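Side-chain contacts in chitinase (Chromobacterium violaceum, PDB 4TXG), which is a family 18 glycoside hydrolase that probably binds chitin and hydrolyses its glycosidic bonds: residues M522-A525 / K526-K530; W567-A571 / G572-F576. One frame throughout, in Å; residues are numbered along the deposited sequence.

Contact 1. Residues M522-A525 / K526-K530; sequences MWHA and KNLEK. With CS (cesium ion), chain C.
The carbonyls of Met522, Trp523, His524 and Ala525 accept hydrogen bonds from the amides four residues on, Lys526 to Glu529; the one from Leu528 N to His524 O is 2.9 Å long. This ladder sets which side chains meet. Among apolar contacts, Leu528 lays CG over one face of the His524 ring, 4.2 Å from its centroid and offset toward the rim, a CH-pi contact. His524 reaches it because its ring swings anti to the backbone N (chi1 -177°), while NE2 is hydrogen-bonded to Ile501 O and ND1 to Tyr536 OH, which fixes the ring's rotation. The CE atoms of the two side chains Met522 and Lys526 lie 4.1 Å apart. Helix 522-530 lies in the segment between the seventh and eighth barrel strands, the place of the insertion domain in many family 18 chitinases. Among charged contacts, Lys526 NZ reaches the syn lone pair of Glu529 OE1, three residues on, at 2.9 Å and also pairs with Asp581. A water donates to that same OE1 at 2.7 Å, and weakly to Ala525 O. Glu529 O binds a cesium ion at 3.0 Å, with Ser554 OG and Tyr555 O as further ligands.

Contact 2. Residues W567-A571 / G572-F576; sequences WLWNA and GKKVF
Trp567 and Phe576 anchor the tightly packed end of this beta hairpin. The five-membered ring of Trp567 forms an offset stack on the Phe576 ring, centroids 4.2 Å apart and planes at 23°. Trp567 CB also sits over the phenyl face, so the overlap runs from the indole down to its root. With CG lodged between the backbone N and the carbonyl carbon, chi1 69° turns the indole so that one of its faces meets the Phe576 ring; its NE1 is tied to Asn476 O. On the sheet face that carries Trp569 and Phe576, Phe576 CB meets the edge of the Trp569 indole, 4.0 Å from CE3. The strands are joined at Asn570 and Val575, an antiparallel hydrogen-bonded pair: Asn570 N to Val575 O is 2.8 Å and nearly straight, and Val575 N returns to Asn570 O at 3.0 Å. Lys574 and Val575 both face Asn570, making a G1 beta bulge in which Lys574 adopts a left-handed backbone.

The turn is looser. Ala571, Gly572 and Lys574 are exposed and touch a crystal neighbour, which may influence their arrangement. Lys574 bends so that CD lies 3.7 Å from Trp569 CZ2 while NZ donates to Ala571 O at 3.0 Å. Inside the loop, Asn570 OD1 accepts Lys573 N at 3.1 Å from above its amide plane. Lys573 runs past that amide to a salt bridge with Asp502. Aromatic stacking thus secures the buried end, whereas the exposed turn relies on polar links, among them the Asn570 amide, whose ND2 donates to Thr552 O, just before strand 556-560.

Overall arrangement
Contacts 1 and 2 lie in series along the chain, yet their centres are about 13 Å apart and they touch directly. Leu568 makes the join: its CD1 lies 3.5 Å from Ala525 O, and its CD2 is 4.0 Å from Glu529 CB, so the hairpin strand 565-570 packs against helix 522-530. The helix and the antiparallel sheet that holds the hairpin pack together in the part of the chain between the last two barrel strands, a position consistent with the insertion domain that in related chitinases forms a wall of the substrate cleft. A bound cesium ion is about 7 Å from the Leu568 side chain, while another lies about 12 Å from the Met522 side chain.

Contact 1. Residues M522-A525 / K526-K530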
ATOM      1  N   MET A 522      10.247  14.758   9.416  1.00  7.82           N
ATOM      2  CA  MET A 522      10.593  14.367  10.780  1.00  9.20           C
ATOM      3  C   MET A 522      11.798  15.146  11.333  1.00  8.45           C
ATOM      4  O   MET A 522      11.921  15.295  12.556  1.00  8.68           O
ATOM      5  CB  MET A 522      10.832  12.851  10.868  1.00  7.66           C
ATOM      6  CG  MET A 522       9.550  12.056  11.216  1.00  8.56           C
ATOM      7  SD  MET A 522       8.689  12.715  12.666  1.00 10.36           S
ATOM      8  CE  MET A 522       9.981  12.600  13.896  1.00  9.35           C
ATOM      9  N   TRP A 523      12.676  15.669  10.472  1.00  8.98           N
ATOM     10  CA  TRP A 523      13.745  16.512  11.016  1.00  9.35           C
ATOM     11  C   TRP A 523      13.173  17.759  11.682  1.00  9.98           C
ATOM     12  O   TRP A 523      13.691  18.217  12.706  1.00 10.15           O
ATOM     13  CB  TRP A 523      14.786  16.940   9.963  1.00  9.70           C
ATOM     14  CG  TRP A 523      14.346  17.086   8.514  1.00 10.02           C
ATOM     15  CD1 TRP A 523      14.255  16.083   7.580  1.00 10.63           C
ATOM     16  CD2 TRP A 523      14.045  18.307   7.812  1.00 10.93           C
ATOM     17  NE1 TRP A 523      13.883  16.601   6.365  1.00  9.19           N
ATOM     18  CE2 TRP A 523      13.743  17.959   6.477  1.00  9.59           C
ATOM     19  CE3 TRP A 523      13.973  19.653   8.191  1.00 10.26           C
ATOM     20  CZ2 TRP A 523      13.377  18.909   5.515  1.00 12.41           C
ATOM     21  CZ3 TRP A 523      13.619  20.598   7.236  1.00 13.74           C
ATOM     22  CH2 TRP A 523      13.321  20.219   5.913  1.00 13.50           C
ATOM     23  N   HIS A 524      12.099  18.309  11.125  1.00 10.16           N
ATOM     24  CA  HIS A 524      11.529  19.494  11.743  1.00  9.79           C
ATOM     25  C   HIS A 524      10.864  19.124  13.070  1.00 13.07           C
ATOM     26  O   HIS A 524      11.006  19.851  14.049  1.00 10.11           O
ATOM     27  CB  HIS A 524      10.534  20.198  10.812  1.00 10.34           C
ATOM     28  CG  HIS A 524       9.987  21.467  11.396  1.00 10.60           C
ATOM     29  ND1 HIS A 524      10.794  22.508  11.785  1.00 11.68           N
ATOM     30  CD2 HIS A 524       8.716  21.839  11.689  1.00 10.04           C
ATOM     31  CE1 HIS A 524      10.044  23.484  12.282  1.00 12.96           C
ATOM     32  NE2 HIS A 524       8.784  23.094  12.242  1.00 10.62           N
ATOM     33  N   ALA A 525      10.178  17.981  13.118  1.00 10.59           N
ATOM     34  CA  ALA A 525       9.594  17.507  14.371  1.00  9.08           C
ATOM     35  C   ALA A 525      10.666  17.260  15.439  1.00 12.85           C
ATOM     36  O   ALA A 525      10.435  17.490  16.625  1.00 13.80           O
ATOM     37  CB  ALA A 525       8.781  16.235  14.129  1.00 10.44           C
ATOM     38  N   LYS A 526      11.836  16.789  15.017  1.00 11.41           N
ATOM     39  CA  LYS A 526      12.938  16.576  15.952  1.00 10.29           C
ATOM     40  C   LYS A 526      13.479  17.909  16.479  1.00 12.89           C
ATOM     41  O   LYS A 526      13.857  18.009  17.651  1.00 12.78           O
ATOM     42  CB  LYS A 526      14.049  15.743  15.294  1.00  9.92           C
ATOM     43  CG  LYS A 526      13.696  14.249  15.199  1.00 13.47           C
ATOM     44  CD  LYS A 526      13.779  13.624  16.589  1.00 19.59           C
ATOM     45  CE  LYS A 526      12.854  12.432  16.783  1.00 23.19           C
ATOM     46  NZ  LYS A 526      12.872  11.976  18.226  1.00 22.43           N
ATOM     47  N   ASN A 527      13.520  18.932  15.629  1.00 10.80           N
ATOM     48  CA  ASN A 527      13.899  20.265  16.100  1.00 11.48           C
ATOM     49  C   ASN A 527      12.869  20.849  17.073  1.00 11.61           C
ATOM     50  O   ASN A 527      13.239  21.446  18.082  1.00 12.21           O
ATOM     51  CB  ASN A 527      14.114  21.217  14.922  1.00 11.72           C
ATOM     52  CG  ASN A 527      15.450  20.981  14.230  1.00 13.49           C
ATOM     53  OD1 ASN A 527      16.419  20.551  14.863  1.00 13.17           O
ATOM     54  ND2 ASN A 527      15.511  21.265  12.930  1.00 11.80           N
ATOM     55  N   LEU A 528      11.583  20.669  16.788  1.00 11.11           N
ATOM     56  CA  LEU A 528      10.559  21.200  17.692  1.00 13.16           C
ATOM     57  C   LEU A 528      10.694  20.573  19.075  1.00 13.55           C
ATOM     58  O   LEU A 528      10.574  21.260  20.093  1.00 13.41           O
ATOM     59  CB  LEU A 528       9.153  20.957  17.134  1.00 11.81           C
ATOM     60  CG  LEU A 528       8.802  21.782  15.892  1.00 13.07           C
ATOM     61  CD1 LEU A 528       7.385  21.468  15.432  1.00 11.89           C
ATOM     62  CD2 LEU A 528       8.968  23.279  16.172  1.00 12.79           C
ATOM     63  N   GLU A 529      10.956  19.268  19.094  1.00 12.88           N
ATOM     64  CA  GLU A 529      11.182  18.518  20.333  1.00 14.78           C
ATOM     65  C   GLU A 529      12.356  19.115  21.116  1.00 16.09           C
ATOM     66  O   GLU A 529      12.339  19.193  22.356  1.00 18.75           O
ATOM     67  CB  GLU A 529      11.440  17.029  20.007  1.00 16.01           C
ATOM     68  CG  GLU A 529      11.615  16.135  21.237  1.00 18.51           C
ATOM     69  CD  GLU A 529      12.022  14.696  20.898  1.00 22.16           C
ATOM     70  OE1 GLU A 529      11.937  14.291  19.714  1.00 18.86           O
ATOM     71  OE2 GLU A 529      12.440  13.964  21.830  1.00 23.60           O
ATOM     72  N   LYS A 530      13.365  19.557  20.373  1.00 18.37           N
ATOM     73  CA  LYS A 530      14.580  20.131  20.946  1.00 16.48           C
ATOM     74  C   LYS A 530      14.435  21.601  21.317  1.00 17.52           C
ATOM     75  O   LYS A 530      15.331  22.174  21.936  1.00 22.80           O
ATOM     76  CB  LYS A 530      15.741  19.986  19.967  1.00 21.08           C
ATOM     77  CG  LYS A 530      16.254  18.582  19.807  1.00 30.14           C
ATOM     78  CD  LYS A 530      17.347  18.288  20.822  1.00 39.25           C
ATOM     79  CE  LYS A 530      18.441  19.337  20.752  1.00 46.22           C
ATOM     80  NZ  LYS A 530      19.700  18.888  21.417  1.00 49.63           N
TER
HETATM   81 CS    CS C 802      10.753  19.514  24.947  1.00 52.76          CS
HETATM   82  O   HOH W   1      10.224  14.601  17.601  1.00 16.17           O

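Contact 2. Residues W567-A571 / G572-F576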
ATOM      1  N   TRP A 567       4.491  10.886  19.717  1.00  8.35           N
ATOM      2  CA  TRP A 567       3.938  12.155  19.298  1.00  8.73           C
ATOM      3  C   TRP A 567       4.493  13.288  20.128  1.00  9.41           C
ATOM      4  O   TRP A 567       5.144  13.077  21.155  1.00 10.50           O
ATOM      5  CB  TRP A 567       2.412  12.160  19.381  1.00 10.07           C
ATOM      6  CG  TRP A 567       1.786  12.123  20.761  1.00  9.88           C
ATOM      7  CD1 TRP A 567       1.315  13.187  21.485  1.00  8.88           C
ATOM      8  CD2 TRP A 567       1.496  10.955  21.541  1.00 10.19           C
ATOM      9  NE1 TRP A 567       0.766  12.750  22.671  1.00 11.53           N
ATOM     10  CE2 TRP A 567       0.853  11.375  22.721  1.00 11.25           C
ATOM     11  CE3 TRP A 567       1.722   9.582  21.352  1.00 10.22           C
ATOM     12  CZ2 TRP A 567       0.445  10.489  23.717  1.00 13.63           C
ATOM     13  CZ3 TRP A 567       1.314   8.696  22.341  1.00  9.69           C
ATOM     14  CH2 TRP A 567       0.681   9.151  23.505  1.00 11.77           C
ATOM     15  N   LEU A 568       4.236  14.492  19.645  1.00  9.20           N
ATOM     16  CA  LEU A 568       4.552  15.691  20.396  1.00  9.30           C
ATOM     17  C   LEU A 568       3.262  16.304  20.896  1.00 10.54           C
ATOM     18  O   LEU A 568       2.313  16.461  20.131  1.00 10.32           O
ATOM     19  CB  LEU A 568       5.304  16.691  19.523  1.00  9.81           C
ATOM     20  CG  LEU A 568       6.637  16.212  18.966  1.00 12.69           C
ATOM     21  CD1 LEU A 568       7.199  17.278  18.045  1.00  9.79           C
ATOM     22  CD2 LEU A 568       7.593  15.912  20.119  1.00 13.22           C
ATOM     23  N   TRP A 569       3.238  16.650  22.174  1.00 10.05           N
ATOM     24  CA  TRP A 569       2.108  17.365  22.745  1.00 10.72           C
ATOM     25  C   TRP A 569       2.590  18.699  23.274  1.00 13.74           C
ATOM     26  O   TRP A 569       3.466  18.757  24.139  1.00 14.00           O
ATOM     27  CB  TRP A 569       1.447  16.535  23.851  1.00 11.02           C
ATOM     28  CG  TRP A 569       0.368  17.238  24.613  1.00 13.67           C
ATOM     29  CD1 TRP A 569       0.379  17.566  25.948  1.00 11.70           C
ATOM     30  CD2 TRP A 569      -0.887  17.700  24.098  1.00 10.96           C
ATOM     31  NE1 TRP A 569      -0.799  18.196  26.290  1.00 12.55           N
ATOM     32  CE2 TRP A 569      -1.597  18.288  25.168  1.00 11.59           C
ATOM     33  CE3 TRP A 569      -1.490  17.666  22.831  1.00 10.48           C
ATOM     34  CZ2 TRP A 569      -2.867  18.851  25.017  1.00 15.22           C
ATOM     35  CZ3 TRP A 569      -2.754  18.223  22.678  1.00 12.02           C
ATOM     36  CH2 TRP A 569      -3.431  18.802  23.766  1.00 14.30           C
ATOM     37  N   ASN A 570       2.027  19.771  22.727  1.00 13.19           N
ATOM     38  CA  ASN A 570       2.295  21.117  23.207  1.00 13.01           C
ATOM     39  C   ASN A 570       1.084  21.602  23.992  1.00 12.59           C
ATOM     40  O   ASN A 570       0.098  22.048  23.410  1.00 14.52           O
ATOM     41  CB  ASN A 570       2.614  22.051  22.035  1.00 13.25           C
ATOM     42  CG  ASN A 570       3.119  23.409  22.484  1.00 15.37           C
ATOM     43  OD1 ASN A 570       2.587  24.012  23.417  1.00 15.05           O
ATOM     44  ND2 ASN A 570       4.154  23.904  21.810  1.00 17.89           N
ATOM     45  N   ALA A 571       1.156  21.494  25.315  1.00 12.67           N
ATOM     46  CA  ALA A 571       0.014  21.801  26.175  1.00 13.13           C
ATOM     47  C   ALA A 571      -0.399  23.261  26.082  1.00 17.90           C
ATOM     48  O   ALA A 571      -1.581  23.589  26.200  1.00 18.73           O
ATOM     49  CB  ALA A 571       0.334  21.441  27.618  1.00 15.64           C
ATOM     50  N   GLY A 572       0.579  24.139  25.882  1.00 17.78           N
ATOM     51  CA  GLY A 572       0.305  25.560  25.769  1.00 19.88           C
ATOM     52  C   GLY A 572      -0.534  25.899  24.548  1.00 21.21           C
ATOM     53  O   GLY A 572      -1.429  26.739  24.621  1.00 22.57           O
ATOM     54  N   LYS A 573      -0.249  25.242  23.426  1.00 15.21           N
ATOM     55  CA  LYS A 573      -0.976  25.489  22.181  1.00 18.72           C
ATOM     56  C   LYS A 573      -2.101  24.482  21.958  1.00 18.87           C
ATOM     57  O   LYS A 573      -2.901  24.625  21.025  1.00 19.08           O
ATOM     58  CB  LYS A 573      -0.025  25.440  20.981  1.00 17.10           C
ATOM     59  CG  LYS A 573       1.165  26.377  21.059  1.00 17.43           C
ATOM     60  CD  LYS A 573       2.081  26.188  19.851  1.00 17.26           C
ATOM     61  CE  LYS A 573       1.471  26.769  18.581  1.00 18.90           C
ATOM     62  NZ  LYS A 573       2.416  26.661  17.419  1.00 17.58           N
ATOM     63  N   LYS A 574      -2.149  23.466  22.818  1.00 14.33           N
ATOM     64  CA  LYS A 574      -3.010  22.305  22.627  1.00 12.01           C
ATOM     65  C   LYS A 574      -2.778  21.700  21.243  1.00 14.57           C
ATOM     66  O   LYS A 574      -3.724  21.388  20.519  1.00 11.07           O
ATOM     67  CB  LYS A 574      -4.482  22.676  22.830  1.00 13.81           C
ATOM     68  CG  LYS A 574      -4.817  23.149  24.255  1.00 16.48           C
ATOM     69  CD  LYS A 574      -4.737  21.991  25.246  1.00 25.22           C
ATOM     70  CE  LYS A 574      -5.283  22.369  26.616  1.00 34.29           C
ATOM     71  NZ  LYS A 574      -4.327  23.250  27.334  1.00 35.53           N
ATOM     72  N   VAL A 575      -1.504  21.541  20.886  1.00 11.81           N
ATOM     73  CA  VAL A 575      -1.116  20.984  19.588  1.00 11.00           C
ATOM     74  C   VAL A 575      -0.593  19.553  19.744  1.00 10.66           C
ATOM     75  O   VAL A 575       0.263  19.280  20.580  1.00 11.80           O
ATOM     76  CB  VAL A 575      -0.040  21.856  18.887  1.00 10.59           C
ATOM     77  CG1 VAL A 575       0.645  21.079  17.732  1.00 10.02           C
ATOM     78  CG2 VAL A 575      -0.652  23.146  18.376  1.00 12.94           C
ATOM     79  N   PHE A 576      -1.153  18.650  18.944  1.00  9.72           N
ATOM     80  CA  PHE A 576      -0.761  17.241  18.882  1.00 11.17           C
ATOM     81  C   PHE A 576      -0.145  16.987  17.515  1.00  9.72           C
ATOM     82  O   PHE A 576      -0.821  17.168  16.500  1.00  8.98           O
ATOM     83  CB  PHE A 576      -1.995  16.343  19.101  1.00  9.86           C
ATOM     84  CG  PHE A 576      -1.730  14.851  19.015  1.00 10.12           C
ATOM     85  CD1 PHE A 576      -1.580  14.210  17.789  1.00  8.06           C
ATOM     86  CD2 PHE A 576      -1.722  14.078  20.169  1.00 10.64           C
ATOM     87  CE1 PHE A 576      -1.371  12.832  17.725  1.00  7.73           C
ATOM     88  CE2 PHE A 576      -1.528  12.698  20.103  1.00 10.10           C
ATOM     89  CZ  PHE A 576      -1.345  12.085  18.889  1.00  7.89           C
TER